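Local coordinates for sugar ABC transporter, sugar-binding protein (Streptococcus pneumoniae, PDB 2HEU) that probably binds a sugar outside the cell, as the extracellular solute-binding component of an ABC transporter, and is captured here in its ligand-free form, at residues A[241-246]-A[261-266]; A[135-140]-A[250-255]; A[232-237]-A[378-383]. One frame throughout, in Å; residues are numbered along the deposited sequence.

In the fold
All three contacts lie in the same lobe of this two-lobed solute-binding protein. Along the chain come 135-140 (contact 2), 232-237 (contact 3), 241-246 (contact 1), 250-255 (contact 2), 261-266 (contact 1) and 378-383 (contact 3). The centres of contacts 1 and 2 are about 13 Å apart and the two touch: helix 239-247, strand 253-257 and helix 260-265 follow one another, and Phe246 packs on Leu252. Both belong to the packing of helices around the lobe's antiparallel sheet. Contact 3, centred about 19 Å and 21 Å from them, brings in the late helix 370-382, consistent with a lobe built from separate parts of the chain, as in other solute-binding proteins.

Contact 1: A[241-246]-A[261-266]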
# COMPACT_ATOMS: atom_id res chain seq x y z
N ASP A 241 -15.51 3.33 -12.39
CA ASP A 241 -16.01 4.53 -13.00
C ASP A 241 -14.93 5.60 -12.98
O ASP A 241 -14.81 6.37 -13.97
CB ASP A 241 -17.24 5.06 -12.28
CG ASP A 241 -18.45 4.13 -12.34
OD1 ASP A 241 -18.59 3.32 -13.29
OD2 ASP A 241 -19.31 4.28 -11.42
N VAL A 242 -14.21 5.80 -11.86
CA VAL A 242 -13.15 6.84 -11.82
C VAL A 242 -11.88 6.45 -12.51
O VAL A 242 -11.19 7.33 -13.04
CB VAL A 242 -12.84 7.37 -10.38
CG1 VAL A 242 -14.19 7.85 -9.78
CG2 VAL A 242 -12.15 6.34 -9.52
N ILE A 243 -11.54 5.17 -12.55
CA ILE A 243 -10.44 4.72 -13.41
C ILE A 243 -10.77 5.11 -14.86
O ILE A 243 -9.92 5.63 -15.59
CB ILE A 243 -10.24 3.21 -13.26
CG1 ILE A 243 -9.74 2.84 -11.88
CG2 ILE A 243 -9.33 2.67 -14.43
CD1 ILE A 243 -8.41 3.37 -11.50
N GLY A 244 -12.00 4.81 -15.30
CA GLY A 244 -12.41 5.15 -16.64
C GLY A 244 -12.44 6.63 -16.88
O GLY A 244 -11.93 7.11 -17.92
N ALA A 245 -12.97 7.42 -15.97
CA ALA A 245 -13.05 8.87 -16.14
C ALA A 245 -11.60 9.43 -16.29
O ALA A 245 -11.37 10.32 -17.12
CB ALA A 245 -13.74 9.54 -15.00
N PHE A 246 -10.68 8.95 -15.46
CA PHE A 246 -9.30 9.43 -15.56
C PHE A 246 -8.69 9.00 -16.89
O PHE A 246 -8.06 9.79 -17.60
CB PHE A 246 -8.51 8.94 -14.36
CG PHE A 246 -7.07 9.35 -14.42
CD1 PHE A 246 -6.69 10.69 -14.21
CD2 PHE A 246 -6.07 8.46 -14.74
CE1 PHE A 246 -5.40 11.09 -14.34
CE2 PHE A 246 -4.74 8.85 -14.84
CZ PHE A 246 -4.41 10.17 -14.63
N ILE A 261 -2.61 1.79 -11.50
CA ILE A 261 -2.03 2.02 -12.83
C ILE A 261 -2.37 0.86 -13.79
O ILE A 261 -2.60 1.10 -14.98
CB ILE A 261 -0.51 2.26 -12.77
CG1 ILE A 261 0.02 2.74 -14.12
CG2 ILE A 261 0.26 1.08 -12.21
CD1 ILE A 261 -0.64 3.97 -14.72
N THR A 262 -2.45 -0.35 -13.30
CA THR A 262 -2.75 -1.49 -14.13
C THR A 262 -4.13 -1.33 -14.77
O THR A 262 -4.32 -1.47 -16.02
CB THR A 262 -2.74 -2.72 -13.20
OG1 THR A 262 -1.50 -2.75 -12.41
CG2 THR A 262 -2.88 -3.99 -14.02
N ALA A 263 -5.12 -0.97 -13.94
CA ALA A 263 -6.47 -0.75 -14.41
C ALA A 263 -6.53 0.41 -15.38
O ALA A 263 -7.27 0.38 -16.38
CB ALA A 263 -7.43 -0.56 -13.25
N ILE A 264 -5.84 1.51 -15.08
CA ILE A 264 -5.85 2.67 -15.95
C ILE A 264 -5.28 2.25 -17.34
O ILE A 264 -5.88 2.63 -18.37
CB ILE A 264 -5.00 3.84 -15.35
CG1 ILE A 264 -5.68 4.32 -14.05
CG2 ILE A 264 -4.89 4.95 -16.38
CD1 ILE A 264 -4.76 5.18 -13.23
N ASN A 265 -4.19 1.56 -17.36
CA ASN A 265 -3.57 1.22 -18.69
C ASN A 265 -4.49 0.37 -19.51
O ASN A 265 -4.44 0.48 -20.76
CB ASN A 265 -2.22 0.60 -18.49
CG ASN A 265 -1.15 1.57 -18.11
OD1 ASN A 265 -1.25 2.76 -18.47
ND2 ASN A 265 -0.13 1.09 -17.47
N GLU A 266 -5.30 -0.47 -18.95
CA GLU A 266 -6.11 -1.36 -19.75
C GLU A 266 -7.29 -0.63 -20.39
O GLU A 266 -8.05 -1.19 -21.19
CB GLU A 266 -6.61 -2.54 -18.88
CG GLU A 266 -5.53 -3.45 -18.38
CD GLU A 266 -5.98 -4.82 -18.01
OE1 GLU A 266 -7.19 -5.05 -17.94
OE2 GLU A 266 -5.06 -5.70 -17.88
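Ile243 packs against Ile264 where helix 239-247 meets helix 260-265, the side chains crossing at about a right angle. The short helical segments cross at -58°, their axes approaching to 9.3 Å. Between these two segments the CA atoms of Ile243 and Ile264 are the nearest pair, 5.6 Å apart. The fork of Ile243 divides the work between its branches. A chi1 of -67° sets CG1 beside the backbone N and leaves CG2 anti to it; CG2 is pressed against the other helix's backbone, 3.6 Å from Ala263 O and 3.7 Å from Ile264 N, while also meeting the methyl CB of Ala263 at 3.9 Å. The longer branch, through CG1, brings Ile243 CD1 to 3.9 Å from Ile264 CG1. Ala263 suits its place because a bare methyl lets the Ile243 branch come right down to the peptide. One turn on from Ile243, the ring of Phe246 leans obliquely towards Ile264: its CD2 corner is 3.8 Å from Ile264 CD1 and 4.0 Å from Ile264 CG2. Ile264 thus serves two partners, giving CG1 to Ile243 and its CG2 and CD1 methyls to the ring. Behind this cluster, Tyr132 and Ile273 of the antiparallel sheet touch Phe246 and Ile264, and Phe271 meets the Phe246 ring edge to face. No hydrogen bond runs between the two segments. Cohesion therefore comes from dispersion and the exclusion of water, with branched and aromatic side chains supplying shape; because the three largest contributors, Ile243, Phe246 and Ile264, are all buried, the two helices are held by fit against each other and the sheet beneath, without polar pairing to set their direction.

Contact 2: A[135-140]-A[250-255]; sequences KDKFEE and DVLMTP
A Met-aromatic contact, Met253 against Phe138, forms part of the packing between helix 135-141 and the chain entering strand 253-257. The sulfur comes in at the edge of the ring, in its plane: Met253 SD is 4.0 Å from Phe138 CZ, and 5.3 Å from the ring centroid at 87° to the ring normal. Such an approach sets the polarisable sulfur against the slightly positive rim hydrogens. In Met253, CG stands anti to the carbonyl carbon and chi2 is extended (179°), which carries SD to the ring edge; the bend at chi3 only turns the terminal CE. The two side chains cross at about a right angle. Leu252 fills the neighbouring position, its CB 4.3 Å from Phe138 CE1. Its CD2 methyl also rests on the aliphatic root of Lys137, 3.7 Å from both CB and CG. The lysine bends at chi2 and chi3 and sends NZ away along its own helix to Glu140 OE1, 2.7 Å off, in a salt bridge between residues three apart; Glu140 is modelled in two conformations, so this pairing is not certain to be constant. Around the patch, Leu155 and Ile159 of helix 149-161 cover Met253, and the Leu252 backbone is hydrogen-bonded to Asn134 and Thr165. The chemistry is thus graded: ring, sulfur and leucine form a buried apolar core, whereas lysine contributes only its carbon chain there and carries its charge away, so no ammonium group need be buried to close the contact.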
# COMPACT_ATOMS: atom_id res chain seq x y z
N LYS A 135 -0.49 14.37 -17.45
CA LYS A 135 0.61 15.29 -17.76
C LYS A 135 0.30 16.17 -18.93
O LYS A 135 0.68 17.37 -19.00
CB LYS A 135 1.90 14.52 -18.03
CG LYS A 135 2.46 13.75 -16.90
CD LYS A 135 3.77 13.02 -17.28
CE LYS A 135 4.50 12.39 -16.18
NZ LYS A 135 5.71 11.66 -16.66
N ASP A 136 -0.35 15.61 -19.96
CA ASP A 136 -0.65 16.34 -21.20
C ASP A 136 -1.51 17.51 -20.92
O ASP A 136 -1.27 18.63 -21.39
CB ASP A 136 -1.33 15.46 -22.26
CG ASP A 136 -0.51 14.29 -22.75
OD1 ASP A 136 0.29 13.73 -22.02
OD2 ASP A 136 -0.80 13.84 -23.89
N LYS A 137 -2.58 17.31 -20.14
CA LYS A 137 -3.48 18.39 -19.79
C LYS A 137 -2.84 19.38 -18.89
O LYS A 137 -3.09 20.61 -19.04
CB LYS A 137 -4.80 17.87 -19.21
CG LYS A 137 -5.66 17.21 -20.22
CD LYS A 137 -6.08 18.13 -21.37
CE LYS A 137 -7.17 19.00 -21.07
NZ LYS A 137 -7.73 19.56 -22.39
N PHE A 138 -2.07 18.97 -17.93
CA PHE A 138 -1.37 19.95 -17.11
C PHE A 138 -0.48 20.83 -18.03
O PHE A 138 -0.37 22.03 -17.81
CB PHE A 138 -0.49 19.29 -16.01
CG PHE A 138 -1.21 18.96 -14.73
CD1 PHE A 138 -2.47 18.40 -14.71
CD2 PHE A 138 -0.62 19.23 -13.51
CE1 PHE A 138 -3.09 18.08 -13.52
CE2 PHE A 138 -1.26 18.92 -12.29
CZ PHE A 138 -2.53 18.37 -12.33
N GLU A 139 0.24 20.22 -18.93
CA GLU A 139 1.13 21.03 -19.84
C GLU A 139 0.29 21.97 -20.65
O GLU A 139 0.63 23.18 -20.79
CB GLU A 139 1.97 20.07 -20.67
CG GLU A 139 3.06 20.80 -21.40
CD GLU A 139 3.82 19.91 -22.33
OE1 GLU A 139 3.22 18.92 -22.83
OE2 GLU A 139 5.00 20.25 -22.62
N GLU A 140 -0.86 21.56 -21.17
CA GLU A 140 -1.71 22.42 -22.09
C GLU A 140 -2.30 23.56 -21.31
O GLU A 140 -2.64 24.63 -21.90
CB GLU A 140 -2.88 21.60 -22.70
CG GLU A 140 -3.98 22.45 -23.55
CD GLU A 140 -5.26 21.67 -23.83
OE1 GLU A 140 -5.39 20.55 -23.35
OE2 GLU A 140 -6.15 22.18 -24.53
N ASP A 250 -11.46 12.71 -18.78
CA ASP A 250 -12.65 13.43 -18.31
C ASP A 250 -12.45 14.12 -16.95
O ASP A 250 -13.19 15.05 -16.64
CB ASP A 250 -13.85 12.55 -18.28
CG ASP A 250 -14.33 12.08 -19.70
OD1 ASP A 250 -13.92 12.68 -20.72
OD2 ASP A 250 -15.13 11.12 -19.73
N VAL A 251 -11.48 13.62 -16.19
CA VAL A 251 -11.04 14.27 -14.97
C VAL A 251 -9.53 14.31 -15.04
O VAL A 251 -8.90 13.44 -15.66
CB VAL A 251 -11.50 13.52 -13.70
CG1 VAL A 251 -13.01 13.48 -13.64
CG2 VAL A 251 -10.86 12.14 -13.59
N LEU A 252 -8.90 15.38 -14.45
CA LEU A 252 -7.47 15.54 -14.59
C LEU A 252 -6.66 14.76 -13.57
O LEU A 252 -5.43 14.58 -13.82
CB LEU A 252 -7.07 16.99 -14.56
CG LEU A 252 -7.62 17.82 -15.78
CD1 LEU A 252 -6.91 19.17 -15.80
CD2 LEU A 252 -7.69 17.13 -17.09
N MET A 253 -7.26 14.34 -12.48
CA MET A 253 -6.60 13.70 -11.36
C MET A 253 -7.50 12.69 -10.71
O MET A 253 -8.74 12.80 -10.72
CB MET A 253 -6.24 14.74 -10.27
CG MET A 253 -5.19 15.75 -10.68
SD MET A 253 -4.81 16.96 -9.40
CE MET A 253 -6.31 17.97 -9.48
N THR A 254 -6.90 11.71 -10.04
CA THR A 254 -7.65 10.87 -9.10
C THR A 254 -6.77 10.39 -8.03
O THR A 254 -5.63 9.97 -8.30
CB THR A 254 -8.41 9.71 -9.85
OG1 THR A 254 -9.37 9.13 -8.96
CG2 THR A 254 -7.53 8.65 -10.41
N PRO A 255 -7.18 10.41 -6.75
CA PRO A 255 -6.35 9.92 -5.64
C PRO A 255 -6.51 8.44 -5.52
O PRO A 255 -7.62 7.92 -5.38
CB PRO A 255 -6.97 10.66 -4.42
CG PRO A 255 -8.44 10.78 -4.79
CD PRO A 255 -8.45 11.03 -6.27

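Contact 3: A[232-237]-A[378-383]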
# COMPACT_ATOMS: atom_id res chain seq x y z
N LYS A 232 -19.50 14.79 -12.48
CA LYS A 232 -20.90 14.61 -12.38
C LYS A 232 -21.25 13.22 -11.92
O LYS A 232 -20.67 12.25 -12.33
CB LYS A 232 -21.54 14.82 -13.81
CG LYS A 232 -22.91 14.49 -14.06
CD LYS A 232 -23.38 14.93 -15.46
CE LYS A 232 -23.11 14.01 -16.57
NZ LYS A 232 -23.88 14.51 -17.78
N ASN A 233 -22.22 13.14 -11.02
CA ASN A 233 -22.68 11.86 -10.47
C ASN A 233 -21.59 11.10 -9.75
O ASN A 233 -21.64 9.88 -9.62
CB ASN A 233 -23.41 11.01 -11.49
CG ASN A 233 -24.62 11.72 -12.06
OD1 ASN A 233 -24.86 11.55 -13.31
ND2 ASN A 233 -25.35 12.39 -11.28
N TRP A 234 -20.64 11.84 -9.12
CA TRP A 234 -19.60 11.20 -8.37
C TRP A 234 -20.15 10.48 -7.13
O TRP A 234 -19.52 9.53 -6.66
CB TRP A 234 -18.53 12.22 -7.94
CG TRP A 234 -19.01 13.13 -6.83
CD1 TRP A 234 -19.70 14.31 -6.98
CD2 TRP A 234 -18.87 12.93 -5.45
NE1 TRP A 234 -19.99 14.82 -5.72
CE2 TRP A 234 -19.49 13.99 -4.78
CE3 TRP A 234 -18.23 11.94 -4.71
CZ2 TRP A 234 -19.51 14.10 -3.37
CZ3 TRP A 234 -18.25 12.01 -3.33
CH2 TRP A 234 -18.88 13.09 -2.72
N GLU A 235 -21.28 10.91 -6.60
CA GLU A 235 -21.75 10.41 -5.32
C GLU A 235 -21.94 8.93 -5.35
O GLU A 235 -21.70 8.25 -4.36
CB GLU A 235 -23.03 11.13 -4.88
CG GLU A 235 -22.94 12.61 -4.69
CD GLU A 235 -23.17 13.50 -5.92
OE1 GLU A 235 -23.10 13.02 -7.06
OE2 GLU A 235 -23.45 14.73 -5.69
N GLY A 236 -22.39 8.41 -6.50
CA GLY A 236 -22.67 6.99 -6.71
C GLY A 236 -21.59 6.27 -7.56
O GLY A 236 -21.78 5.10 -7.91
N ALA A 237 -20.46 6.94 -7.81
CA ALA A 237 -19.47 6.36 -8.70
C ALA A 237 -18.61 5.35 -7.97
O ALA A 237 -18.21 5.52 -6.81
CB ALA A 237 -18.60 7.47 -9.23
N ASN A 378 -17.83 10.14 3.84
CA ASN A 378 -19.05 10.85 4.28
C ASN A 378 -18.76 12.30 4.49
O ASN A 378 -19.65 13.13 4.27
CB ASN A 378 -19.60 10.23 5.57
CG ASN A 378 -20.33 8.95 5.36
OD1 ASN A 378 -20.45 8.48 4.23
ND2 ASN A 378 -20.73 8.25 6.41
N TYR A 379 -17.56 12.68 4.88
CA TYR A 379 -17.20 14.09 4.95
C TYR A 379 -17.17 14.72 3.57
O TYR A 379 -17.66 15.83 3.35
CB TYR A 379 -15.87 14.31 5.70
CG TYR A 379 -15.54 15.78 5.79
CD1 TYR A 379 -16.25 16.59 6.67
CD2 TYR A 379 -14.62 16.37 4.98
CE1 TYR A 379 -16.07 17.96 6.70
CE2 TYR A 379 -14.38 17.74 5.00
CZ TYR A 379 -15.15 18.55 5.87
OH TYR A 379 -15.00 19.89 5.89
N VAL A 380 -16.56 14.05 2.60
CA VAL A 380 -16.59 14.58 1.22
C VAL A 380 -18.05 14.79 0.78
O VAL A 380 -18.35 15.81 0.17
CB VAL A 380 -15.78 13.72 0.28
CG1 VAL A 380 -15.82 14.31 -1.15
CG2 VAL A 380 -14.34 13.58 0.75
N LEU A 381 -18.90 13.82 1.08
CA LEU A 381 -20.31 13.88 0.69
C LEU A 381 -20.99 15.10 1.40
O LEU A 381 -21.73 15.88 0.80
CB LEU A 381 -20.98 12.55 1.03
CG LEU A 381 -20.62 11.39 0.02
CD1 LEU A 381 -20.91 10.00 0.61
CD2 LEU A 381 -21.37 11.52 -1.34
N THR A 382 -20.80 15.27 2.66
CA THR A 382 -21.67 16.16 3.52
C THR A 382 -21.04 17.44 4.00
O THR A 382 -21.76 18.38 4.30
CB THR A 382 -22.16 15.43 4.76
OG1 THR A 382 -21.06 15.24 5.69
CG2 THR A 382 -22.88 14.13 4.48
N GLY A 383 -19.72 17.45 4.16
CA GLY A 383 -19.07 18.58 4.74
C GLY A 383 -19.33 18.77 6.24
O GLY A 383 -19.05 19.86 6.76
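Trp234 meets Val380 and Leu381 with the far corner of its six-membered ring. Trp234 CH2 is 3.6 Å from Val380 CG1, and both aliphatic groups come at the ring obliquely. Leu381 brings its CD2 methyl to 3.3 Å from Trp234 CH2; since this leucine is modelled in two conformations, so close an approach is doubtful as a measure of fit. In the conformer given, the same methyl lies 3.9 Å from Glu235 CG, and there the carbon part of the glutamate shares in the packing. Within its own segment Glu235 CG sits over one face of the indole, 3.7 Å above its plane and offset towards the rim. A wide, flat indole lets one loop residue reach both Val380 and Leu381, and chi1 of 73°, with CG between the backbone N and the carbonyl carbon, carries the ring there. The loop is braced by the turn bond from Ala237 N to Trp234 O at 3.0 Å. On the helix side, Thr382 OG1 turns back to Asn378 O at 2.9 Å, sharing that oxygen with its own backbone N, the two donors coming from opposite faces of the carbonyl plane. Gly383, with positive phi, lets the chain leave the helix there. Farther out, Lys230 makes a cation-pi contact with the indole and Trp234 is backbone-bonded to Gly171. Met221 of helix 212-222 packs on Val380 and Tyr379, and helix 385-396 also touches Tyr379, so the end of helix 370-382 is wedged between the 232-237 loop and these two helices.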